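Local coordinates for protein carbamate kinase (Aeropyrum pernix, PDB 2E9Y) that probably catalyses the reversible transfer of a phosphate group between ATP and carbamate, as a carbamate kinase of the amino acid kinase family, at residues R116-V121 against G205-V210; I80-T85 against G195-V200; S220-T225 against V286-K291. All coordinates share one frame; numbering follows the deposited sequence. Where two conformers were deposited one is given.

Contact 1: R116-V121 against G205-V210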
loop_
_atom_site.group_PDB
_atom_site.type_symbol
_atom_site.label_atom_id
_atom_site.label_comp_id
_atom_site.label_asym_id
_atom_site.label_seq_id
_atom_site.Cartn_x
_atom_site.Cartn_y
_atom_site.Cartn_z
ATOM N N ARG A 116 0.037 5.995 9.247
ATOM C CA ARG A 116 -0.017 5.403 10.587
ATOM C C ARG A 116 -0.680 6.364 11.574
ATOM O O ARG A 116 -0.601 7.576 11.425
ATOM C CB ARG A 116 1.412 5.160 11.066
ATOM C CG ARG A 116 2.166 4.055 10.312
ATOM C CD ARG A 116 3.681 4.167 10.515
ATOM N NE ARG A 116 4.126 5.473 10.022
ATOM C CZ ARG A 116 5.410 5.857 10.206
ATOM N NH1 ARG A 116 6.295 5.085 10.824
ATOM N NH2 ARG A 116 5.793 7.057 9.736
ATOM N N VAL A 117 -1.343 5.819 12.588
ATOM C CA VAL A 117 -2.015 6.641 13.584
ATOM C C VAL A 117 -1.512 6.251 14.968
ATOM O O VAL A 117 -1.469 5.069 15.307
ATOM C CB VAL A 117 -3.548 6.452 13.524
ATOM C CG1 VAL A 117 -4.222 7.242 14.631
ATOM C CG2 VAL A 117 -4.068 6.913 12.177
ATOM N N LEU A 118 -1.115 7.246 15.755
ATOM C CA LEU A 118 -0.617 7.002 17.109
ATOM C C LEU A 118 -1.783 6.790 18.076
ATOM O O LEU A 118 -2.738 7.564 18.084
ATOM C CB LEU A 118 0.227 8.196 17.586
ATOM C CG LEU A 118 0.882 8.087 18.969
ATOM C CD1 LEU A 118 1.976 7.033 18.924
ATOM C CD2 LEU A 118 1.468 9.427 19.386
ATOM N N VAL A 119 -1.711 5.731 18.878
ATOM C CA VAL A 119 -2.746 5.456 19.871
ATOM C C VAL A 119 -2.050 5.314 21.223
ATOM O O VAL A 119 -0.825 5.164 21.275
ATOM C CB VAL A 119 -3.551 4.169 19.533
ATOM C CG1 VAL A 119 -4.255 4.349 18.187
ATOM C CG2 VAL A 119 -2.635 2.952 19.499
ATOM N N ASP A 120 -2.817 5.370 22.309
ATOM C CA ASP A 120 -2.239 5.268 23.648
ATOM C C ASP A 120 -2.372 3.863 24.223
ATOM O O ASP A 120 -3.448 3.270 24.212
ATOM C CB ASP A 120 -2.909 6.276 24.587
ATOM C CG ASP A 120 -2.122 6.493 25.866
ATOM O OD1 ASP A 120 -1.877 5.511 26.594
ATOM O OD2 ASP A 120 -1.741 7.652 26.139
ATOM N N VAL A 121 -1.263 3.337 24.730
ATOM C CA VAL A 121 -1.236 1.999 25.300
ATOM C C VAL A 121 -2.150 1.849 26.517
ATOM O O VAL A 121 -2.514 0.733 26.893
ATOM C CB VAL A 121 0.202 1.612 25.698
ATOM C CG1 VAL A 121 0.664 2.451 26.880
ATOM C CG2 VAL A 121 0.274 0.137 26.015
ATOM N N GLY A 205 11.442 6.526 22.187
ATOM C CA GLY A 205 10.941 7.157 20.977
ATOM C C GLY A 205 10.576 6.198 19.857
ATOM O O GLY A 205 10.104 6.617 18.802
ATOM N N VAL A 206 10.789 4.909 20.084
ATOM C CA VAL A 206 10.481 3.896 19.083
ATOM C C VAL A 206 8.977 3.708 18.866
ATOM O O VAL A 206 8.211 3.571 19.820
ATOM C CB VAL A 206 11.098 2.534 19.485
ATOM C CG1 VAL A 206 10.563 1.427 18.597
ATOM C CG2 VAL A 206 12.615 2.605 19.384
ATOM N N LEU A 207 8.561 3.715 17.603
ATOM C CA LEU A 207 7.159 3.497 17.269
ATOM C C LEU A 207 7.027 2.018 16.930
ATOM O O LEU A 207 7.877 1.455 16.241
ATOM C CB LEU A 207 6.737 4.338 16.065
ATOM C CG LEU A 207 6.634 5.855 16.239
ATOM C CD1 LEU A 207 6.096 6.468 14.954
ATOM C CD2 LEU A 207 5.718 6.188 17.408
ATOM N N GLU A 208 5.974 1.385 17.426
ATOM C CA GLU A 208 5.770 -0.030 17.166
ATOM C C GLU A 208 4.338 -0.284 16.730
ATOM O O GLU A 208 3.398 0.121 17.402
ATOM C CB GLU A 208 6.064 -0.843 18.427
ATOM C CG GLU A 208 6.007 -2.346 18.229
ATOM C CD GLU A 208 6.208 -3.102 19.529
ATOM O OE1 GLU A 208 7.208 -2.821 20.225
ATOM O OE2 GLU A 208 5.371 -3.972 19.852
ATOM N N PRO A 209 4.156 -0.958 15.586
ATOM C CA PRO A 209 2.827 -1.270 15.102
ATOM C C PRO A 209 2.121 -2.205 16.072
ATOM O O PRO A 209 2.731 -3.053 16.710
ATOM C CB PRO A 209 2.956 -1.938 13.732
ATOM C CG PRO A 209 4.436 -1.990 13.366
ATOM C CD PRO A 209 5.123 -1.677 14.773
ATOM N N VAL A 210 0.806 -2.075 16.231
ATOM C CA VAL A 210 0.059 -2.963 17.121
ATOM C C VAL A 210 -1.168 -3.522 16.406
ATOM O O VAL A 210 -1.675 -2.913 15.461
ATOM C CB VAL A 210 -0.404 -2.241 18.411
ATOM C CG1 VAL A 210 0.801 -1.853 19.244
ATOM C CG2 VAL A 210 -1.234 -1.013 18.064
#
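Leu-118 and Leu-207 are nearest neighbours across two segments whose touching parts, 116-119 and 207-210, run 79° apart, and their CA atoms stay 8.5 Å from each other. No backbone hydrogen bond joins the two segments. Strand 197-201 lies between them in the sheet. It pairs in parallel with strand 112-119 and antiparallel with strand 207-209, so this contact is made by side chains reaching past a shared neighbour.

The two leucines meet through single methyls. CD1 of Leu-118 comes to 4.1 Å from CD2 of Leu-207. Leu-118 holds CG opposite its backbone N (chi1 -177°), which carries the branch across to its partner. The two side chains cross at about a right angle. A second apolar pair is looser: CG2 of Val-119 lies 4.4 Å from CG2 of Val-210. Both valines also touch Val-200 of the strand between, and Val-210 rests on Pro-198.

Strand 207-209 is an edge strand of the chain's main mixed sheet in this amino acid kinase fold, and this region is part of the dimer interface. Arg-116 belongs to both settings. Its NH1 passes CD1 of Leu-207 at 4.4 Å, obliquely to the guanidinium plane. The polar end is held by other residues. NH2 makes salt bridges with Asp-175 and with Glu-98 of the second subunit, while NH1 is hydrogen-bonded to ND1 of His-95 of that subunit. The same histidine uses NE2 for a hydrogen bond with the backbone O of Leu-207, so one imidazole of the neighbour joins both segments. The two carboxylates are likely to offset the positive charge of the buried Arg-116, which also has Lys-94 of the second subunit close by.

Contact 2: I80-T85 against G195-V200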
loop_
_atom_site.group_PDB
_atom_site.type_symbol
_atom_site.label_atom_id
_atom_site.label_comp_id
_atom_site.label_asym_id
_atom_site.label_seq_id
_atom_site.Cartn_x
_atom_site.Cartn_y
_atom_site.Cartn_z
ATOM N N ILE A 80 -0.397 -5.227 9.165
ATOM C CA ILE A 80 0.089 -5.423 7.803
ATOM C C ILE A 80 -1.143 -5.548 6.897
ATOM O O ILE A 80 -1.160 -5.036 5.774
ATOM C CB ILE A 80 0.962 -6.700 7.686
ATOM C CG1 ILE A 80 2.328 -6.454 8.340
ATOM C CG2 ILE A 80 1.150 -7.087 6.222
ATOM C CD1 ILE A 80 3.078 -5.278 7.775
ATOM N N ALA A 81 -2.174 -6.230 7.384
ATOM C CA ALA A 81 -3.405 -6.375 6.616
ATOM C C ALA A 81 -3.987 -4.981 6.373
ATOM O O ALA A 81 -4.414 -4.656 5.264
ATOM C CB ALA A 81 -4.407 -7.244 7.371
ATOM N N THR A 82 -3.987 -4.150 7.409
ATOM C CA THR A 82 -4.505 -2.795 7.266
ATOM C C THR A 82 -3.701 -2.018 6.221
ATOM O O THR A 82 -4.279 -1.334 5.375
ATOM C CB THR A 82 -4.472 -2.034 8.610
ATOM O OG1 THR A 82 -5.416 -2.626 9.509
ATOM C CG2 THR A 82 -4.827 -0.564 8.406
ATOM N N ALA A 83 -2.376 -2.121 6.274
ATOM C CA ALA A 83 -1.533 -1.420 5.296
ATOM C C ALA A 83 -1.900 -1.885 3.890
ATOM O O ALA A 83 -2.013 -1.080 2.955
ATOM C CB ALA A 83 -0.054 -1.691 5.571
ATOM N N MET A 84 -2.086 -3.191 3.735
ATOM C CA MET A 84 -2.477 -3.754 2.451
ATOM C C MET A 84 -3.761 -3.109 1.935
ATOM O O MET A 84 -3.892 -2.773 0.765
ATOM C CB MET A 84 -2.684 -5.258 2.632
ATOM C CG MET A 84 -1.365 -6.031 2.677
ATOM S SD MET A 84 -1.617 -7.810 2.741
ATOM C CE MET A 84 0.071 -8.285 3.139
ATOM N N THR A 85 -4.750 -2.942 2.819
ATOM C CA THR A 85 -6.016 -2.351 2.388
ATOM C C THR A 85 -5.854 -0.896 1.956
ATOM O O THR A 85 -6.648 -0.393 1.158
ATOM C CB THR A 85 -7.131 -2.427 3.485
ATOM O OG1 THR A 85 -6.783 -1.617 4.616
ATOM C CG2 THR A 85 -7.340 -3.866 3.929
ATOM N N GLY A 195 -8.672 4.038 8.662
ATOM C CA GLY A 195 -8.477 4.697 9.953
ATOM C C GLY A 195 -6.991 4.804 10.319
ATOM O O GLY A 195 -6.603 5.386 11.323
ATOM N N GLY A 196 -6.153 4.173 9.474
ATOM C CA GLY A 196 -4.712 4.262 9.685
ATOM C C GLY A 196 -4.138 2.998 10.340
ATOM O O GLY A 196 -4.839 2.225 10.980
ATOM N N VAL A 197 -2.819 2.803 10.141
ATOM C CA VAL A 197 -2.098 1.747 10.852
ATOM C C VAL A 197 -1.699 2.190 12.273
ATOM O O VAL A 197 -0.922 3.122 12.469
ATOM C CB VAL A 197 -0.844 1.433 10.033
ATOM C CG1 VAL A 197 0.007 0.378 10.737
ATOM C CG2 VAL A 197 -1.239 0.927 8.659
ATOM N N PRO A 198 -2.263 1.535 13.313
ATOM C CA PRO A 198 -1.966 1.897 14.687
ATOM C C PRO A 198 -0.565 1.543 15.105
ATOM O O PRO A 198 -0.084 0.430 14.944
ATOM C CB PRO A 198 -2.890 1.128 15.616
ATOM C CG PRO A 198 -3.914 0.418 14.761
ATOM C CD PRO A 198 -3.239 0.451 13.307
ATOM N N VAL A 199 0.059 2.547 15.693
ATOM C CA VAL A 199 1.310 2.320 16.352
ATOM C C VAL A 199 1.283 2.961 17.731
ATOM O O VAL A 199 0.459 3.821 18.034
ATOM C CB VAL A 199 2.385 2.985 15.501
ATOM C CG1 VAL A 199 2.422 2.330 14.122
ATOM C CG2 VAL A 199 2.062 4.461 15.335
ATOM N N VAL A 200 2.164 2.441 18.609
ATOM C CA VAL A 200 2.316 3.035 19.946
ATOM C C VAL A 200 3.757 3.462 20.161
ATOM O O VAL A 200 4.686 2.925 19.571
ATOM C CB VAL A 200 1.922 1.979 20.995
ATOM C CG1 VAL A 200 0.439 1.621 20.868
ATOM C CG2 VAL A 200 2.759 0.728 20.819
#
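Thr-82 on a helical turn and Val-197 at the start of a strand mark the closest backbone approach, with 6.3 Å between their CA atoms. Segment 80-85 is helical throughout. Segment 195-200 enters its strand from a Gly-195/Gly-196 loop in which both residues have positive phi. No hydrogen bond crosses the gap, and all four touching residues are buried.

Thr-82 carries the contact through its methyl. With CG2 opposite the backbone N, the methyl is turned to the strand. There it lies 3.8 Å from O of Gly-196 and 3.9 Å from CG2 of Val-197. OG1 of Thr-82 stays on the helix, hydrogen-bonded to O of Leu-78, so the polar branch of this buried side chain has a partner on its own helix. The side chains of Thr-82 and Val-197 slide past each other in opposite directions. CG2 of Val-197 then continues to the next helical residue. It sits 4.0 Å from N of Ala-83 and 4.2 Å from CB of Ala-83.

This is helix-on-sheet packing in the layered alpha/beta core of the amino acid kinase fold. Helix 78-103 lies against the start of strand 197-201, where Val-197 is hydrogen-bonded through its backbone to Ser-115 of strand 112-119. The short side chain of Ala-83 is consistent with this close approach of the valine to the helix backbone. Leu-91 of the second subunit packs on both Ala-83 and Val-197, so the dimer interface adjoins the same spot.

Within the helix, OG1 of Thr-85 donates to O of Thr-82 at 2.6 Å. The donor is tilted 17° from the carbonyl plane, with a C=O...donor angle of 126°. Asn-55 is hydrogen-bonded through ND2 to the same hydroxyl.

Contact 3: S220-T225 against V286-K291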
loop_
_atom_site.group_PDB
_atom_site.type_symbol
_atom_site.label_atom_id
_atom_site.label_comp_id
_atom_site.label_asym_id
_atom_site.label_seq_id
_atom_site.Cartn_x
_atom_site.Cartn_y
_atom_site.Cartn_z
ATOM N N SER A 220 -10.241 10.603 10.989
ATOM C CA SER A 220 -10.388 11.648 9.973
ATOM C C SER A 220 -10.601 13.007 10.625
ATOM O O SER A 220 -10.113 14.027 10.133
ATOM C CB SER A 220 -11.570 11.338 9.048
ATOM O OG SER A 220 -11.320 10.173 8.277
ATOM N N SER A 221 -11.337 13.018 11.731
ATOM C CA SER A 221 -11.590 14.260 12.451
ATOM C C SER A 221 -10.261 14.795 12.978
ATOM O O SER A 221 -9.945 15.979 12.828
ATOM C CB SER A 221 -12.551 14.010 13.617
ATOM O OG SER A 221 -12.873 15.222 14.282
ATOM N N LEU A 222 -9.483 13.917 13.601
ATOM C CA LEU A 222 -8.185 14.307 14.127
ATOM C C LEU A 222 -7.288 14.826 13.008
ATOM O O LEU A 222 -6.574 15.813 13.188
ATOM C CB LEU A 222 -7.517 13.120 14.830
ATOM C CG LEU A 222 -6.111 13.361 15.386
ATOM C CD1 LEU A 222 -6.127 14.499 16.397
ATOM C CD2 LEU A 222 -5.609 12.077 16.030
ATOM N N LEU A 223 -7.317 14.164 11.851
ATOM C CA LEU A 223 -6.499 14.592 10.717
ATOM C C LEU A 223 -6.895 15.998 10.270
ATOM O O LEU A 223 -6.036 16.836 10.004
ATOM C CB LEU A 223 -6.659 13.637 9.527
ATOM C CG LEU A 223 -5.857 14.013 8.271
ATOM C CD1 LEU A 223 -4.368 14.049 8.598
ATOM C CD2 LEU A 223 -6.123 13.002 7.157
ATOM N N ALA A 224 -8.198 16.241 10.180
ATOM C CA ALA A 224 -8.707 17.547 9.755
ATOM C C ALA A 224 -8.195 18.632 10.697
ATOM O O ALA A 224 -7.785 19.711 10.266
ATOM C CB ALA A 224 -10.238 17.535 9.742
ATOM N N THR A 225 -8.222 18.334 11.989
ATOM C CA THR A 225 -7.751 19.271 12.996
ATOM C C THR A 225 -6.248 19.520 12.868
ATOM O O THR A 225 -5.799 20.665 12.939
ATOM C CB THR A 225 -8.064 18.751 14.417
ATOM O OG1 THR A 225 -9.482 18.752 14.621
ATOM C CG2 THR A 225 -7.401 19.625 15.474
ATOM N N VAL A 286 -15.392 20.459 15.665
ATOM C CA VAL A 286 -15.897 21.778 16.020
ATOM C C VAL A 286 -15.239 22.303 17.300
ATOM O O VAL A 286 -14.820 23.462 17.358
ATOM C CB VAL A 286 -17.433 21.760 16.209
ATOM C CG1 VAL A 286 -17.916 23.127 16.671
ATOM C CG2 VAL A 286 -18.113 21.391 14.895
ATOM N N GLU A 287 -15.135 21.453 18.318
ATOM C CA GLU A 287 -14.539 21.865 19.588
ATOM C C GLU A 287 -13.056 22.206 19.486
ATOM O O GLU A 287 -12.593 23.169 20.098
ATOM C CB GLU A 287 -14.727 20.776 20.647
ATOM C CG GLU A 287 -16.177 20.393 20.899
ATOM C CD GLU A 287 -16.313 19.342 21.978
ATOM O OE1 GLU A 287 -15.494 18.398 21.990
ATOM O OE2 GLU A 287 -17.240 19.452 22.807
ATOM N N ARG A 288 -12.313 21.424 18.709
ATOM C CA ARG A 288 -10.878 21.652 18.565
ATOM C C ARG A 288 -10.472 22.718 17.559
ATOM O O ARG A 288 -9.395 23.300 17.687
ATOM C CB ARG A 288 -10.168 20.343 18.206
ATOM C CG ARG A 288 -10.306 19.266 19.267
ATOM C CD ARG A 288 -9.361 18.110 19.004
ATOM N NE ARG A 288 -7.965 18.538 19.020
ATOM C CZ ARG A 288 -6.931 17.712 18.911
ATOM N NH1 ARG A 288 -7.131 16.408 18.777
ATOM N NH2 ARG A 288 -5.694 18.189 18.937
ATOM N N THR A 289 -11.314 22.979 16.562
ATOM C CA THR A 289 -10.972 23.966 15.542
ATOM C C THR A 289 -11.890 25.177 15.507
ATOM O O THR A 289 -11.484 26.254 15.070
ATOM C CB THR A 289 -10.989 23.348 14.133
ATOM O OG1 THR A 289 -12.347 23.123 13.729
ATOM C CG2 THR A 289 -10.218 22.031 14.116
ATOM N N GLY A 290 -13.127 25.002 15.953
ATOM C CA GLY A 290 -14.065 26.109 15.937
ATOM C C GLY A 290 -14.708 26.278 14.573
ATOM O O GLY A 290 -15.431 27.246 14.336
ATOM N N LYS A 291 -14.443 25.342 13.668
ATOM C CA LYS A 291 -15.020 25.389 12.328
ATOM C C LYS A 291 -16.140 24.357 12.205
ATOM O O LYS A 291 -16.173 23.371 12.943
ATOM C CB LYS A 291 -13.943 25.119 11.274
ATOM C CG LYS A 291 -12.899 26.221 11.157
ATOM C CD LYS A 291 -11.815 25.851 10.159
ATOM C CE LYS A 291 -10.934 27.047 9.816
ATOM N NZ LYS A 291 -10.256 27.622 11.009
#
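Thr-225 and Thr-289 bring together two helices of the amino acid kinase fold, near the end of helix 216-226 and at the end of helix 275-289. Their CA atoms are 6.2 Å apart.

One part of the packing sets a methyl against a hydroxyl. CG2 of Thr-289 lies 3.4 Å from OG1 of Thr-225 and 3.9 Å from CB of Thr-225. Further back, Ser-221 and Thr-225 rest on Phe-285 of the second helix.

Arg-288 adds a contact on the solvent side. CG2 of Thr-225 sits over one guanidinium face, 3.8 Å from NE of Arg-288. The arginine was modelled in two conformers, so both this placement and the 3.2 Å approach of its NH1 to CD1 of Leu-222 are tentative.

No hydrogen bond joins the two segments, but OG of Ser-221 is hydrogen-bonded to O of Ala-281, earlier on the second helix. OG1 of Thr-289 closes an ST turn by accepting from N of Lys-291 at 3.1 Å, with an N-H...O angle of 160°. It is also hydrogen-bonded to O of Phe-285. A valine in place of Thr-289 would probably leave N of Lys-291 without its side-chain acceptor and free the turn to shift. At the helix end, Gly-290 has positive phi, and its N donates to O of Val-286 at 2.7 Å.

Contacts 1 and 2 belong to one region and contact 3 to another. Strand 197-201 is the common element of the first two, and it supplies one side of contact 2. N of Val-117 lies 2.7 Å from O of Val-197, a probable hydrogen bond linking contacts 1 and 2. Both also touch the second subunit. Contact 2 is fully buried and mostly apolar. Contact 1 is partly buried, and its arginine turns to charges at the interface. Contact 3 is also partly buried, with its centre about 21 Å from that of contact 1. It joins two helices, has an exposed arginine, and touches no other subunit.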